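PDB 2EG4: probable thiosulfate sulfurtransferase from Thermus thermophilus, which probably transfers sulfur from thiosulfate to an acceptor such as cyanide, as rhodanese-family enzymes do, and binds a zinc ion. Local coordinates for residues 42-47 with 117-122; 64-69 with 77-82; 133-138 with 185-190. All coordinates share one frame; numbering follows the deposited sequence.

Contact 1 (42-47 with 117-122); sequences AELKAL and LRRDWL
Leu44, on helix 41-57, meets Leu117, Arg119 and Leu122 of the loop that leads to helix 125-129, and different atoms of its side chain serve the three partners. Its CG lies beside the backbone N (chi1 -70°), and beyond it the methyls part to separate partners. CD2 packs against CD2 of Leu122 at 3.8 Å, while CD1 lies against the guanidinium of Arg119. CB, at the root of the side chain, is 4.0 Å from CD1 of Leu117, a methyl that also lies 3.5 Å from the carbonyl O of Leu44.

Arg119 reaches this position by folding rather than by extension: bends at chi2 (-64°) and chi3 (-66°) turn its chain, and the side chain crosses that of Leu44 at about a right angle. One guanidinium face then receives Leu44 CD1, 3.4 Å above the plane and displaced toward the rim, with NH1 the nearest atom at 3.5 Å. NH2 meanwhile forms a salt bridge with Glu127 of the following helix. One helical turn after Leu44, Leu47 adds a looser approach, its CG 4.5 Å from CD2 of Leu117. Leu84 of helix 73-84 touches Leu47, Leu117 and Leu122.

No hydrogen bond joins the two segments; the contact rests on van der Waals fit, mostly of leucine side chains, to which arginine adds a guanidinium face while its NH2 is paired with Glu127.

Contact 2 (64-69 with 77-82); sequences VVLYDE and RTAFFL
A buried strand-on-helix contact, made by aliphatic side-chain atoms and without a hydrogen bond across it, places Leu66 and Val64 of strand 64-67 against Thr78, Ala79 and Leu82 of helix 73-84, in the core of the N-terminal rhodanese-like domain. Leu66 carries most of it. Its CG is anti to the carbonyl carbon (chi1 -61°), and both methyls beyond it meet the helix: CD1 meets CB of Ala79 at 3.8 Å, and CD2 approaches the backbone N of Ala79 at 3.7 Å. The same CD2 lies 3.8 Å from CG2 of Thr78. The hydroxyl of Thr78 has other duties, bonding to the carbonyl of Arg74 one turn earlier and to the backbone N of Leu31.

Strand and helix are the first two elements of a beta-alpha-beta unit completed by strand 89-92, and the axes of these short segments run nearly antiparallel, 166° apart, with a closest approach of 9.4 Å. The small side chain of Ala79 lies opposite Leu66, where the CA atoms of these two residues come within 6.6 Å. A turn further along the helix, Leu82 directs CD2 at both strand residues, reaching Leu66 CD2 at 3.9 Å. The Val64 side chain, met through CG1, crosses that of Leu82 at about a right angle, while Val10 of the neighbouring strand 8-11 touches both Val64 and Leu66.

Contact 3 (133-138 with 185-190); sequences LLLDVR and QEVGVY
Strands 134-136 and 186-190, the two central strands of the parallel sheet of the second rhodanese-like domain, form this contact, pairing Leu134, Leu135 and Asp136 with Gly188, Val189 and Tyr190. The bonding is that of a parallel pair: Gly188 N gives to Leu133 O and Gly188 O accepts from Leu135 N at 2.8 Å, both nearly straight. Tyr190 repeats the pattern two residues later, N to Leu135 O and O from Val137 N at 3.0 Å.

Side chains divide between the faces. On the one bearing Leu135 and Val189, CD1 of Leu135 presses on CG1 of Val187 at 3.5 Å. On the other, Gly188 leaves room for Leu134, whose CD2 lies 3.9 Å from Gly188 CA. The Tyr190 ring belongs to this second face. With CG between the backbone N and the carbonyl carbon (chi1 79°), the ring turns over the paired strand and sets one face above Asp136 CA, a CH-pi contact with CA 4.1 Å from the ring centroid. Its hydroxyl accepts from the backbone N of Ile158 and also bonds to Ser161.

Beyond Tyr190 the chain soon reaches His192, a zinc ligand together with Cys151, Cys152 and His219, and the side chain of Arg138 comes within about 5 Å of that of His192. Asp136 holds this arginine side-on. In a salt bridge, OD2 accepts from NH2 at 2.8 Å and OD1 from NE, both on syn lone pairs and close to the guanidinium plane, so the two flat groups are kept nearly coplanar. OD1 accepts a further bond from the backbone: Arg138 N reaches its anti side at 3.0 Å, closing an Asx turn.

Followed from the N terminus, the chain passes two strands of the first sheet before helix 41-57, where contact 1 opens, and then runs through strand 64-67 and helix 73-84, whose short beta-alpha connection is closed by contact 2. Contact 1 closes only at 117-122, so contact 2 is nested inside its loop. The two also touch: Leu47 CD1 packs on Phe81 CE1 at 4.0 Å, and the carbonyl of Trp121 abuts the Phe80 ring. Contact 3 follows in series, closing a loop of 46 residues within the second rhodanese-like domain. Contacts 2 and 3 thus belong to separate sheets of equivalent strand order, while contact 1 ties a helix of the first domain to the chain approaching helix 125-129.

Contact 1 (42-47 with 117-122)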
loop_
_atom_site.group_PDB
_atom_site.type_symbol
_atom_site.label_atom_id
_atom_site.label_comp_id
_atom_site.label_asym_id
_atom_site.label_seq_id
_atom_site.Cartn_x
_atom_site.Cartn_y
_atom_site.Cartn_z
ATOM N N ALA A 42 -2.979 -2.117 20.954
ATOM C CA ALA A 42 -2.302 -3.426 20.889
ATOM C C ALA A 42 -2.250 -3.955 19.456
ATOM O O ALA A 42 -1.307 -4.665 19.076
ATOM C CB ALA A 42 -3.016 -4.444 21.790
ATOM N N GLU A 43 -3.276 -3.637 18.666
ATOM C CA GLU A 43 -3.304 -4.090 17.268
ATOM C C GLU A 43 -2.283 -3.355 16.425
ATOM O O GLU A 43 -1.636 -3.953 15.562
ATOM C CB GLU A 43 -4.720 -3.927 16.698
ATOM C CG GLU A 43 -5.690 -4.901 17.352
ATOM C CD GLU A 43 -7.119 -4.729 16.898
ATOM O OE1 GLU A 43 -7.649 -3.605 17.024
ATOM O OE2 GLU A 43 -7.713 -5.736 16.444
ATOM N N LEU A 44 -2.116 -2.057 16.668
ATOM C CA LEU A 44 -1.112 -1.297 15.931
ATOM C C LEU A 44 0.271 -1.798 16.342
ATOM O O LEU A 44 1.167 -1.954 15.504
ATOM C CB LEU A 44 -1.239 0.203 16.233
ATOM C CG LEU A 44 -2.489 0.882 15.658
ATOM C CD1 LEU A 44 -2.717 2.225 16.343
ATOM C CD2 LEU A 44 -2.320 1.100 14.159
ATOM N N LYS A 45 0.449 -2.065 17.632
ATOM C CA LYS A 45 1.734 -2.562 18.102
ATOM C C LYS A 45 2.031 -3.944 17.543
ATOM O O LYS A 45 3.195 -4.286 17.296
ATOM C CB LYS A 45 1.773 -2.609 19.629
ATOM C CG LYS A 45 2.298 -1.329 20.229
ATOM C CD LYS A 45 3.785 -1.119 19.920
ATOM C CE LYS A 45 4.206 0.303 20.246
ATOM N NZ LYS A 45 5.684 0.517 20.152
ATOM N N ALA A 46 0.982 -4.732 17.351
ATOM C CA ALA A 46 1.129 -6.079 16.778
ATOM C C ALA A 46 1.644 -5.934 15.329
ATOM O O ALA A 46 2.533 -6.665 14.893
ATOM C CB ALA A 46 -0.218 -6.797 16.795
ATOM N N LEU A 47 1.097 -4.966 14.602
ATOM C CA LEU A 47 1.540 -4.751 13.219
ATOM C C LEU A 47 2.998 -4.327 13.195
ATOM O O LEU A 47 3.789 -4.825 12.399
ATOM C CB LEU A 47 0.673 -3.689 12.555
ATOM C CG LEU A 47 1.122 -3.235 11.159
ATOM C CD1 LEU A 47 1.242 -4.441 10.196
ATOM C CD2 LEU A 47 0.075 -2.279 10.648
ATOM N N LEU A 117 6.435 2.347 13.597
ATOM C CA LEU A 117 5.280 2.773 12.808
ATOM C C LEU A 117 5.205 4.228 12.419
ATOM O O LEU A 117 5.320 5.126 13.252
ATOM C CB LEU A 117 3.963 2.439 13.504
ATOM C CG LEU A 117 3.414 1.016 13.513
ATOM C CD1 LEU A 117 1.930 1.091 13.884
ATOM C CD2 LEU A 117 3.570 0.347 12.151
ATOM N N ARG A 118 4.959 4.452 11.139
ATOM C CA ARG A 118 4.805 5.800 10.627
ATOM C C ARG A 118 3.298 6.055 10.651
ATOM O O ARG A 118 2.635 5.962 9.625
ATOM C CB ARG A 118 5.350 5.863 9.200
ATOM C CG ARG A 118 6.056 7.157 8.880
ATOM C CD ARG A 118 6.683 7.132 7.496
ATOM N NE ARG A 118 7.761 6.157 7.377
ATOM C CZ ARG A 118 8.865 6.363 6.666
ATOM N NH1 ARG A 118 9.029 7.511 6.019
ATOM N NH2 ARG A 118 9.807 5.432 6.606
ATOM N N ARG A 119 2.746 6.363 11.831
ATOM C CA ARG A 119 1.308 6.583 11.952
ATOM C C ARG A 119 0.800 7.636 10.990
ATOM O O ARG A 119 -0.361 7.603 10.589
ATOM C CB ARG A 119 0.916 6.990 13.385
ATOM C CG ARG A 119 0.780 5.831 14.364
ATOM C CD ARG A 119 -0.360 4.885 13.979
ATOM N NE ARG A 119 -1.684 5.508 14.074
ATOM C CZ ARG A 119 -2.297 5.818 15.213
ATOM N NH1 ARG A 119 -1.717 5.566 16.380
ATOM N NH2 ARG A 119 -3.493 6.390 15.185
ATOM N N ASP A 120 1.672 8.568 10.618
ATOM C CA ASP A 120 1.277 9.634 9.701
ATOM C C ASP A 120 0.865 9.130 8.316
ATOM O O ASP A 120 0.129 9.802 7.585
ATOM C CB ASP A 120 2.399 10.691 9.576
ATOM C CG ASP A 120 3.769 10.091 9.294
ATOM O OD1 ASP A 120 4.285 9.346 10.161
ATOM O OD2 ASP A 120 4.342 10.373 8.214
ATOM N N TRP A 121 1.336 7.944 7.950
ATOM C CA TRP A 121 0.994 7.363 6.649
ATOM C C TRP A 121 -0.365 6.671 6.656
ATOM O O TRP A 121 -0.969 6.409 5.620
ATOM C CB TRP A 121 2.026 6.294 6.291
ATOM C CG TRP A 121 3.256 6.799 5.623
ATOM C CD1 TRP A 121 3.834 8.028 5.777
ATOM C CD2 TRP A 121 4.061 6.085 4.673
ATOM N NE1 TRP A 121 4.954 8.125 4.970
ATOM C CE2 TRP A 121 5.112 6.948 4.283
ATOM C CE3 TRP A 121 3.993 4.798 4.114
ATOM C CZ2 TRP A 121 6.093 6.566 3.354
ATOM C CZ3 TRP A 121 4.959 4.412 3.196
ATOM C CH2 TRP A 121 6.001 5.298 2.821
ATOM N N LEU A 122 -0.835 6.374 7.852
ATOM C CA LEU A 122 -2.040 5.594 8.024
ATOM C C LEU A 122 -3.296 6.274 8.537
ATOM O O LEU A 122 -3.231 7.291 9.206
ATOM C CB LEU A 122 -1.684 4.468 9.003
ATOM C CG LEU A 122 -2.715 3.488 9.546
ATOM C CD1 LEU A 122 -3.073 2.495 8.463
ATOM C CD2 LEU A 122 -2.136 2.771 10.779
#

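Contact 2 (64-69 with 77-82)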
loop_
_atom_site.group_PDB
_atom_site.type_symbol
_atom_site.label_atom_id
_atom_site.label_comp_id
_atom_site.label_asym_id
_atom_site.label_seq_id
_atom_site.Cartn_x
_atom_site.Cartn_y
_atom_site.Cartn_z
ATOM N N VAL A 64 15.141 0.756 0.718
ATOM C CA VAL A 64 14.626 -0.441 0.068
ATOM C C VAL A 64 14.008 -0.024 -1.256
ATOM O O VAL A 64 13.261 0.954 -1.337
ATOM C CB VAL A 64 13.540 -1.164 0.926
ATOM C CG1 VAL A 64 12.910 -2.338 0.116
ATOM C CG2 VAL A 64 14.176 -1.698 2.200
ATOM N N VAL A 65 14.348 -0.752 -2.314
ATOM C CA VAL A 65 13.781 -0.461 -3.620
ATOM C C VAL A 65 12.890 -1.640 -3.982
ATOM O O VAL A 65 13.369 -2.763 -4.094
ATOM C CB VAL A 65 14.868 -0.317 -4.723
ATOM C CG1 VAL A 65 14.201 -0.192 -6.088
ATOM C CG2 VAL A 65 15.699 0.952 -4.467
ATOM N N LEU A 66 11.594 -1.381 -4.135
ATOM C CA LEU A 66 10.677 -2.463 -4.492
ATOM C C LEU A 66 10.363 -2.392 -5.985
ATOM O O LEU A 66 10.123 -1.309 -6.523
ATOM C CB LEU A 66 9.369 -2.369 -3.703
ATOM C CG LEU A 66 9.480 -2.470 -2.170
ATOM C CD1 LEU A 66 9.575 -1.056 -1.568
ATOM C CD2 LEU A 66 8.251 -3.202 -1.610
ATOM N N TYR A 67 10.343 -3.537 -6.661
ATOM C CA TYR A 67 10.050 -3.502 -8.084
ATOM C C TYR A 67 9.022 -4.556 -8.506
ATOM O O TYR A 67 8.872 -5.594 -7.866
ATOM C CB TYR A 67 11.352 -3.658 -8.908
ATOM C CG TYR A 67 12.011 -5.025 -8.828
ATOM C CD1 TYR A 67 11.645 -6.060 -9.700
ATOM C CD2 TYR A 67 13.011 -5.282 -7.885
ATOM C CE1 TYR A 67 12.261 -7.321 -9.631
ATOM C CE2 TYR A 67 13.645 -6.537 -7.811
ATOM C CZ TYR A 67 13.260 -7.549 -8.685
ATOM O OH TYR A 67 13.882 -8.779 -8.616
ATOM N N ASP A 68 8.308 -4.259 -9.586
ATOM C CA ASP A 68 7.285 -5.142 -10.135
ATOM C C ASP A 68 7.114 -4.669 -11.584
ATOM O O ASP A 68 7.714 -3.669 -12.008
ATOM C CB ASP A 68 5.977 -4.996 -9.337
ATOM C CG ASP A 68 5.045 -6.191 -9.491
ATOM O OD1 ASP A 68 5.092 -6.893 -10.527
ATOM O OD2 ASP A 68 4.240 -6.407 -8.554
ATOM N N GLU A 69 6.343 -5.415 -12.352
ATOM C CA GLU A 69 6.117 -5.071 -13.745
ATOM C C GLU A 69 4.946 -4.092 -13.783
ATOM O O GLU A 69 3.773 -4.489 -13.831
ATOM C CB GLU A 69 5.822 -6.344 -14.531
ATOM C CG GLU A 69 5.699 -6.122 -16.051
ATOM C CD GLU A 69 6.869 -5.318 -16.580
ATOM O OE1 GLU A 69 8.026 -5.694 -16.289
ATOM O OE2 GLU A 69 6.641 -4.301 -17.278
ATOM N N ARG A 77 0.944 -1.990 -2.184
ATOM C CA ARG A 77 0.529 -2.359 -0.825
ATOM C C ARG A 77 1.746 -2.883 -0.071
ATOM O O ARG A 77 1.920 -2.594 1.100
ATOM C CB ARG A 77 -0.573 -3.414 -0.823
ATOM C CG ARG A 77 -1.297 -3.464 0.544
ATOM C CD ARG A 77 -2.265 -4.657 0.621
ATOM N NE ARG A 77 -3.167 -4.587 1.781
ATOM C CZ ARG A 77 -3.245 -5.506 2.742
ATOM N NH1 ARG A 77 -2.463 -6.592 2.714
ATOM N NH2 ARG A 77 -4.141 -5.365 3.711
ATOM N N THR A 78 2.619 -3.606 -0.771
ATOM C CA THR A 78 3.812 -4.111 -0.121
ATOM C C THR A 78 4.719 -2.931 0.252
ATOM O O THR A 78 5.224 -2.882 1.370
ATOM C CB THR A 78 4.543 -5.139 -1.025
ATOM O OG1 THR A 78 3.628 -6.205 -1.358
ATOM C CG2 THR A 78 5.732 -5.763 -0.271
ATOM N N ALA A 79 4.918 -1.976 -0.665
ATOM C CA ALA A 79 5.748 -0.814 -0.357
ATOM C C ALA A 79 5.143 -0.014 0.789
ATOM O O ALA A 79 5.865 0.556 1.613
ATOM C CB ALA A 79 5.907 0.083 -1.596
ATOM N N PHE A 80 3.820 0.024 0.822
ATOM C CA PHE A 80 3.123 0.743 1.874
ATOM C C PHE A 80 3.457 0.139 3.237
ATOM O O PHE A 80 3.750 0.866 4.183
ATOM C CB PHE A 80 1.618 0.721 1.662
ATOM C CG PHE A 80 0.874 1.519 2.700
ATOM C CD1 PHE A 80 0.954 2.915 2.708
ATOM C CD2 PHE A 80 0.188 0.876 3.726
ATOM C CE1 PHE A 80 0.364 3.655 3.729
ATOM C CE2 PHE A 80 -0.410 1.616 4.756
ATOM C CZ PHE A 80 -0.318 3.000 4.755
ATOM N N PHE A 81 3.426 -1.177 3.343
ATOM C CA PHE A 81 3.774 -1.802 4.622
ATOM C C PHE A 81 5.227 -1.515 5.009
ATOM O O PHE A 81 5.521 -1.212 6.165
ATOM C CB PHE A 81 3.589 -3.325 4.552
ATOM C CG PHE A 81 2.184 -3.782 4.793
ATOM C CD1 PHE A 81 1.627 -3.702 6.069
ATOM C CD2 PHE A 81 1.435 -4.328 3.773
ATOM C CE1 PHE A 81 0.331 -4.176 6.312
ATOM C CE2 PHE A 81 0.133 -4.815 3.993
ATOM C CZ PHE A 81 -0.420 -4.736 5.279
ATOM N N LEU A 82 6.161 -1.644 4.055
ATOM C CA LEU A 82 7.557 -1.412 4.413
ATOM C C LEU A 82 7.794 0.037 4.849
ATOM O O LEU A 82 8.518 0.278 5.821
ATOM C CB LEU A 82 8.475 -1.817 3.241
ATOM C CG LEU A 82 8.994 -3.270 3.290
ATOM C CD1 LEU A 82 7.873 -4.227 3.597
ATOM C CD2 LEU A 82 9.684 -3.652 1.966
#

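Contact 3 (133-138 with 185-190)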
loop_
_atom_site.group_PDB
_atom_site.type_symbol
_atom_site.label_atom_id
_atom_site.label_comp_id
_atom_site.label_asym_id
_atom_site.label_seq_id
_atom_site.Cartn_x
_atom_site.Cartn_y
_atom_site.Cartn_z
ATOM N N LEU A 133 -12.101 14.501 3.888
ATOM C CA LEU A 133 -12.034 14.169 2.471
ATOM C C LEU A 133 -11.462 12.782 2.235
ATOM O O LEU A 133 -10.249 12.597 2.140
ATOM C CB LEU A 133 -11.204 15.205 1.719
ATOM C CG LEU A 133 -11.018 14.967 0.212
ATOM C CD1 LEU A 133 -12.325 14.520 -0.442
ATOM C CD2 LEU A 133 -10.494 16.247 -0.415
ATOM N N LEU A 134 -12.375 11.830 2.118
ATOM C CA LEU A 134 -12.035 10.441 1.905
ATOM C C LEU A 134 -12.361 10.083 0.487
ATOM O O LEU A 134 -13.511 10.213 0.066
ATOM C CB LEU A 134 -12.882 9.532 2.784
ATOM C CG LEU A 134 -12.358 8.967 4.086
ATOM C CD1 LEU A 134 -13.377 7.970 4.602
ATOM C CD2 LEU A 134 -11.005 8.290 3.850
ATOM N N LEU A 135 -11.357 9.616 -0.240
ATOM C CA LEU A 135 -11.566 9.170 -1.606
ATOM C C LEU A 135 -11.618 7.650 -1.646
ATOM O O LEU A 135 -10.693 6.969 -1.170
ATOM C CB LEU A 135 -10.428 9.644 -2.517
ATOM C CG LEU A 135 -10.267 11.161 -2.544
ATOM C CD1 LEU A 135 -9.150 11.522 -3.504
ATOM C CD2 LEU A 135 -11.597 11.790 -2.974
ATOM N N ASP A 136 -12.716 7.135 -2.191
ATOM C CA ASP A 136 -12.932 5.703 -2.372
ATOM C C ASP A 136 -12.370 5.443 -3.778
ATOM O O ASP A 136 -12.937 5.920 -4.778
ATOM C CB ASP A 136 -14.425 5.430 -2.344
ATOM C CG ASP A 136 -14.766 3.969 -2.447
ATOM O OD1 ASP A 136 -13.992 3.192 -3.055
ATOM O OD2 ASP A 136 -15.827 3.596 -1.904
ATOM N N VAL A 137 -11.271 4.699 -3.864
ATOM C CA VAL A 137 -10.649 4.470 -5.160
ATOM C C VAL A 137 -11.107 3.228 -5.890
ATOM O O VAL A 137 -10.503 2.817 -6.885
ATOM C CB VAL A 137 -9.094 4.513 -5.057
ATOM C CG1 VAL A 137 -8.656 5.842 -4.422
ATOM C CG2 VAL A 137 -8.567 3.337 -4.235
ATOM N N ARG A 138 -12.205 2.648 -5.432
ATOM C CA ARG A 138 -12.754 1.468 -6.090
ATOM C C ARG A 138 -13.545 1.881 -7.328
ATOM O O ARG A 138 -13.621 3.068 -7.671
ATOM C CB ARG A 138 -13.667 0.727 -5.121
ATOM C CG ARG A 138 -12.924 0.226 -3.876
ATOM C CD ARG A 138 -13.860 -0.489 -2.934
ATOM N NE ARG A 138 -14.887 0.448 -2.486
ATOM C CZ ARG A 138 -16.057 0.108 -1.958
ATOM N NH1 ARG A 138 -16.387 -1.166 -1.785
ATOM N NH2 ARG A 138 -16.916 1.061 -1.643
ATOM N N GLN A 185 -2.678 19.409 0.691
ATOM C CA GLN A 185 -4.018 19.025 1.115
ATOM C C GLN A 185 -4.093 17.627 1.717
ATOM O O GLN A 185 -3.505 16.686 1.182
ATOM C CB GLN A 185 -4.990 19.095 -0.067
ATOM C CG GLN A 185 -6.431 18.803 0.308
ATOM C CD GLN A 185 -7.416 19.283 -0.740
ATOM O OE1 GLN A 185 -7.023 19.851 -1.760
ATOM N NE2 GLN A 185 -8.707 19.062 -0.492
ATOM N N GLU A 186 -4.826 17.509 2.822
ATOM C CA GLU A 186 -5.017 16.233 3.508
ATOM C C GLU A 186 -6.079 15.432 2.771
ATOM O O GLU A 186 -7.221 15.871 2.631
ATOM C CB GLU A 186 -5.492 16.456 4.944
ATOM C CG GLU A 186 -4.455 17.047 5.870
ATOM C CD GLU A 186 -3.354 16.060 6.221
ATOM O OE1 GLU A 186 -3.650 14.846 6.323
ATOM O OE2 GLU A 186 -2.203 16.505 6.405
ATOM N N VAL A 187 -5.709 14.245 2.318
ATOM C CA VAL A 187 -6.648 13.404 1.590
ATOM C C VAL A 187 -6.504 11.989 2.111
ATOM O O VAL A 187 -5.391 11.516 2.298
ATOM C CB VAL A 187 -6.322 13.391 0.090
ATOM C CG1 VAL A 187 -7.396 12.610 -0.675
ATOM C CG2 VAL A 187 -6.216 14.822 -0.424
ATOM N N GLY A 188 -7.628 11.343 2.368
ATOM C CA GLY A 188 -7.594 9.970 2.833
ATOM C C GLY A 188 -8.021 9.127 1.647
ATOM O O GLY A 188 -8.781 9.584 0.790
ATOM N N VAL A 189 -7.487 7.915 1.554
ATOM C CA VAL A 189 -7.863 7.037 0.466
ATOM C C VAL A 189 -8.151 5.655 1.014
ATOM O O VAL A 189 -7.517 5.226 1.973
ATOM C CB VAL A 189 -6.742 6.915 -0.605
ATOM C CG1 VAL A 189 -6.657 8.206 -1.428
ATOM C CG2 VAL A 189 -5.414 6.648 0.044
ATOM N N TYR A 190 -9.123 4.968 0.425
ATOM C CA TYR A 190 -9.439 3.618 0.885
ATOM C C TYR A 190 -10.048 2.784 -0.231
ATOM O O TYR A 190 -10.394 3.296 -1.303
ATOM C CB TYR A 190 -10.414 3.675 2.077
ATOM C CG TYR A 190 -11.861 3.904 1.687
ATOM C CD1 TYR A 190 -12.697 2.832 1.400
ATOM C CD2 TYR A 190 -12.393 5.191 1.635
ATOM C CE1 TYR A 190 -14.035 3.016 1.079
ATOM C CE2 TYR A 190 -13.749 5.396 1.309
ATOM C CZ TYR A 190 -14.559 4.305 1.037
ATOM O OH TYR A 190 -15.894 4.450 0.733
#